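Local coordinates for protein mosquitocidal toxin (Bacillus sphaericus, PDB 2CB4) that probably transfers ADP-ribose to target proteins in mosquito larvae through the N-terminal catalytic domain present here, part of a longer toxin with ricin-B-type lectin repeats, at residues Y198-I203 with N275-Q281. The protein carries 1 engineered substitution. Sequence-based numbering, arbitrary orientation.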
ATOM      1  N   TYR A 198      29.444  17.382  25.258  1.00 23.91           N
ATOM      2  CA  TYR A 198      29.863  16.750  26.532  1.00 23.21           C
ATOM      3  C   TYR A 198      29.754  15.245  26.415  1.00 26.29           C
ATOM      4  O   TYR A 198      28.780  14.740  25.849  1.00 26.33           O
ATOM      5  CB  TYR A 198      28.896  17.128  27.667  1.00 24.05           C
ATOM      6  CG  TYR A 198      28.933  18.574  28.104  1.00 26.22           C
ATOM      7  CD1 TYR A 198      29.815  18.991  29.089  1.00 29.26           C
ATOM      8  CD2 TYR A 198      28.041  19.519  27.575  1.00 26.25           C
ATOM      9  CE1 TYR A 198      29.856  20.330  29.518  1.00 30.14           C
ATOM     10  CE2 TYR A 198      28.057  20.859  28.020  1.00 26.96           C
ATOM     11  CZ  TYR A 198      28.961  21.250  28.998  1.00 35.15           C
ATOM     12  OH  TYR A 198      29.003  22.563  29.457  1.00 36.62           O
ATOM     13  N   HIS A 199      30.715  14.536  27.006  1.00 22.90           N
ATOM     14  CA  HIS A 199      30.698  13.058  27.091  1.00 22.57           C
ATOM     15  C   HIS A 199      30.876  12.815  28.578  1.00 28.36           C
ATOM     16  O   HIS A 199      31.862  13.274  29.170  1.00 27.61           O
ATOM     17  CB  HIS A 199      31.879  12.411  26.342  1.00 22.89           C
ATOM     18  CG  HIS A 199      31.794  12.542  24.850  1.00 25.60           C
ATOM     19  ND1 HIS A 199      32.647  11.877  23.993  1.00 26.45           N
ATOM     20  CD2 HIS A 199      30.977  13.284  24.066  1.00 26.68           C
ATOM     21  CE1 HIS A 199      32.354  12.204  22.745  1.00 25.39           C
ATOM     22  NE2 HIS A 199      31.338  13.044  22.760  1.00 25.95           N
ATOM     23  N   ASN A 200      29.898  12.168  29.201  1.00 26.31           N
ATOM     24  CA  ASN A 200      29.935  11.903  30.643  1.00 26.52           C
ATOM     25  C   ASN A 200      30.085  13.156  31.501  1.00 30.04           C
ATOM     26  O   ASN A 200      30.734  13.104  32.564  1.00 28.42           O
ATOM     27  CB  ASN A 200      31.045  10.921  31.035  1.00 29.00           C
ATOM     28  CG  ASN A 200      31.140   9.758  30.106  1.00 41.14           C
ATOM     29  OD1 ASN A 200      32.221   9.207  29.903  1.00 39.55           O
ATOM     30  ND2 ASN A 200      30.026   9.396  29.494  1.00 30.00           N
ATOM     31  N   GLY A 201      29.509  14.276  31.047  1.00 25.54           N
ATOM     32  CA  GLY A 201      29.550  15.514  31.818  1.00 24.19           C
ATOM     33  C   GLY A 201      30.803  16.310  31.643  1.00 29.50           C
ATOM     34  O   GLY A 201      30.978  17.323  32.316  1.00 29.65           O
ATOM     35  N   GLU A 202      31.669  15.864  30.729  1.00 27.98           N
ATOM     36  CA  GLU A 202      32.950  16.542  30.418  1.00 26.68           C
ATOM     37  C   GLU A 202      32.965  17.077  28.987  1.00 30.79           C
ATOM     38  O   GLU A 202      32.583  16.364  28.061  1.00 30.78           O
ATOM     39  CB  GLU A 202      34.118  15.550  30.580  1.00 27.09           C
ATOM     40  CG  GLU A 202      34.270  15.008  32.012  1.00 33.02           C
ATOM     41  CD  GLU A 202      34.468  16.120  33.051  1.00 47.28           C
ATOM     42  OE1 GLU A 202      35.395  16.943  32.901  1.00 37.13           O
ATOM     43  OE2 GLU A 202      33.697  16.163  34.033  1.00 46.12           O
ATOM     44  N   ILE A 203      33.440  18.308  28.806  1.00 28.30           N
ATOM     45  CA  ILE A 203      33.531  18.921  27.479  1.00 28.87           C
ATOM     46  C   ILE A 203      34.653  18.259  26.693  1.00 30.57           C
ATOM     47  O   ILE A 203      35.785  18.168  27.174  1.00 28.22           O
ATOM     48  CB  ILE A 203      33.786  20.453  27.538  1.00 33.86           C
ATOM     49  CG1 ILE A 203      32.717  21.127  28.390  1.00 37.60           C
ATOM     50  CG2 ILE A 203      33.619  21.090  26.148  1.00 33.32           C
ATOM     51  CD1 ILE A 203      33.035  22.637  28.672  1.00 53.97           C
ATOM     52  N   ASN A 275      36.120  22.045  33.152  1.00 50.18           N
ATOM     53  CA  ASN A 275      35.836  21.148  32.023  1.00 48.87           C
ATOM     54  C   ASN A 275      34.535  20.331  32.154  1.00 49.82           C
ATOM     55  O   ASN A 275      34.140  19.579  31.255  1.00 47.42           O
ATOM     56  CB  ASN A 275      37.063  20.246  31.754  1.00 50.49           C
ATOM     57  CG  ASN A 275      38.239  21.040  31.147  1.00 80.29           C
ATOM     58  OD1 ASN A 275      39.415  20.723  31.342  1.00 82.32           O
ATOM     59  ND2 ASN A 275      37.913  22.134  30.477  1.00 68.50           N
ATOM     60  N   SER A 276      33.851  20.548  33.279  1.00 44.04           N
ATOM     61  CA  SER A 276      32.601  19.851  33.591  1.00 43.19           C
ATOM     62  C   SER A 276      31.380  20.755  33.418  1.00 47.31           C
ATOM     63  O   SER A 276      31.518  21.945  33.083  1.00 47.00           O
ATOM     64  CB  SER A 276      32.656  19.274  35.026  1.00 45.59           C
ATOM     65  OG  SER A 276      32.409  20.269  36.008  1.00 52.66           O
ATOM     66  N   LEU A 277      30.188  20.188  33.612  1.00 43.60           N
ATOM     67  CA  LEU A 277      28.957  20.972  33.511  1.00 42.82           C
ATOM     68  C   LEU A 277      28.447  21.315  34.940  1.00 49.89           C
ATOM     69  O   LEU A 277      27.263  21.676  35.143  1.00 47.97           O
ATOM     70  CB  LEU A 277      27.876  20.298  32.635  1.00 41.38           C
ATOM     71  CG  LEU A 277      27.636  18.790  32.671  1.00 42.01           C
ATOM     72  CD1 LEU A 277      26.752  18.441  33.826  1.00 40.51           C
ATOM     73  CD2 LEU A 277      26.976  18.420  31.348  1.00 41.07           C
ATOM     74  N   ASN A 278      29.372  21.203  35.910  1.00 48.99           N
ATOM     75  CA  ASN A 278      29.138  21.543  37.333  1.00 48.79           C
ATOM     76  C   ASN A 278      28.075  20.731  38.068  1.00 53.06           C
ATOM     77  O   ASN A 278      27.362  21.270  38.926  1.00 51.72           O
ATOM     78  CB  ASN A 278      28.819  23.042  37.495  1.00 46.42           C
ATOM     79  CG  ASN A 278      30.052  23.926  37.415  1.00 55.53           C
ATOM     80  OD1 ASN A 278      29.930  25.143  37.409  1.00 53.71           O
ATOM     81  ND2 ASN A 278      31.236  23.323  37.376  1.00 39.87           N
ATOM     82  N   VAL A 279      27.950  19.451  37.712  1.00 50.64           N
ATOM     83  CA  VAL A 279      27.005  18.549  38.363  1.00 49.88           C
ATOM     84  C   VAL A 279      27.866  17.434  38.946  1.00 55.24           C
ATOM     85  O   VAL A 279      28.749  16.890  38.264  1.00 54.06           O
ATOM     86  CB  VAL A 279      25.918  17.993  37.392  1.00 52.92           C
ATOM     87  CG1 VAL A 279      25.107  16.885  38.073  1.00 52.19           C
ATOM     88  CG2 VAL A 279      24.991  19.107  36.917  1.00 52.35           C
ATOM     89  N   ILE A 280      27.651  17.153  40.233  1.00 54.58           N
ATOM     90  CA  ILE A 280      28.401  16.131  40.964  1.00 55.25           C
ATOM     91  C   ILE A 280      28.175  14.703  40.418  1.00 60.03           C
ATOM     92  O   ILE A 280      27.028  14.277  40.187  1.00 58.93           O
ATOM     93  CB  ILE A 280      28.048  16.181  42.495  1.00 58.64           C
ATOM     94  CG1 ILE A 280      28.555  17.491  43.123  1.00 59.44           C
ATOM     95  CG2 ILE A 280      28.620  14.966  43.239  1.00 57.79           C
ATOM     96  CD1 ILE A 280      27.910  17.821  44.472  1.00 64.02           C
ATOM     97  N   GLN A 281      29.282  13.970  40.235  1.00 57.63           N
ATOM     98  CA  GLN A 281      29.245  12.581  39.752  1.00 57.90           C
ATOM     99  C   GLN A 281      28.977  11.603  40.911  1.00 64.21           C
ATOM    100  O   GLN A 281      27.864  11.058  41.039  1.00 64.93           O
ATOM    101  CB  GLN A 281      30.556  12.203  39.044  1.00 58.17           C
ATOM    102  CG  GLN A 281      30.856  13.021  37.799  1.00 51.13           C
ATOM    103  CD  GLN A 281      30.230  12.465  36.517  1.00 56.82           C
ATOM    104  OE1 GLN A 281      29.517  11.449  36.517  1.00 52.66           O
ATOM    105  NE2 GLN A 281      30.577  13.103  35.400  1.00 36.91           N
TER
HETATM  106  O   HOH W   1      31.903  16.100  35.697  1.00 39.44           O
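His-199 to Glu-202 form a type I' beta turn closed by two backbone hydrogen bonds, His-199 N to Glu-202 O (2.8 Å) and Glu-202 N to His-199 O (3.0 Å). Segment 275-281, without regular structure, lies against this hairpin tip. Ile-203 N donates a nearly straight hydrogen bond to Asn-275 O (2.8 Å); Leu-277 N gives Gly-201 O a weak hydrogen bond (3.2 Å), and the same oxygen takes a CA-H...O contact from Ser-276 CA (3.3 Å). An ST turn, Asn-278 N to Ser-276 OG (3.2 Å), follows, and the chain bends back so that Gln-281 NE2 donates to Asn-200 O (2.8 Å). On the strand leading into the turn, the Tyr-198 ring receives Leu-277 CD2 over its face, 3.7 Å from the centroid, a CH-pi contact; Leu-277 also touches Asn-147 and Thr-142. Glu-202 OE2 meets Ser-276 CB at 3.4 Å, and a water links OE2 (2.4 Å) to Gln-281 NE2 (3.3 Å). A CB on Gly-201 would crowd that amide nitrogen, and its positive phi also favours glycine. This is a beta hairpin with a two-residue type I' loop joining strands 192-199 and 202-208 in the main sheet of the ADP-ribosyltransferase domain, its tip bound by the last modelled residues of the chain.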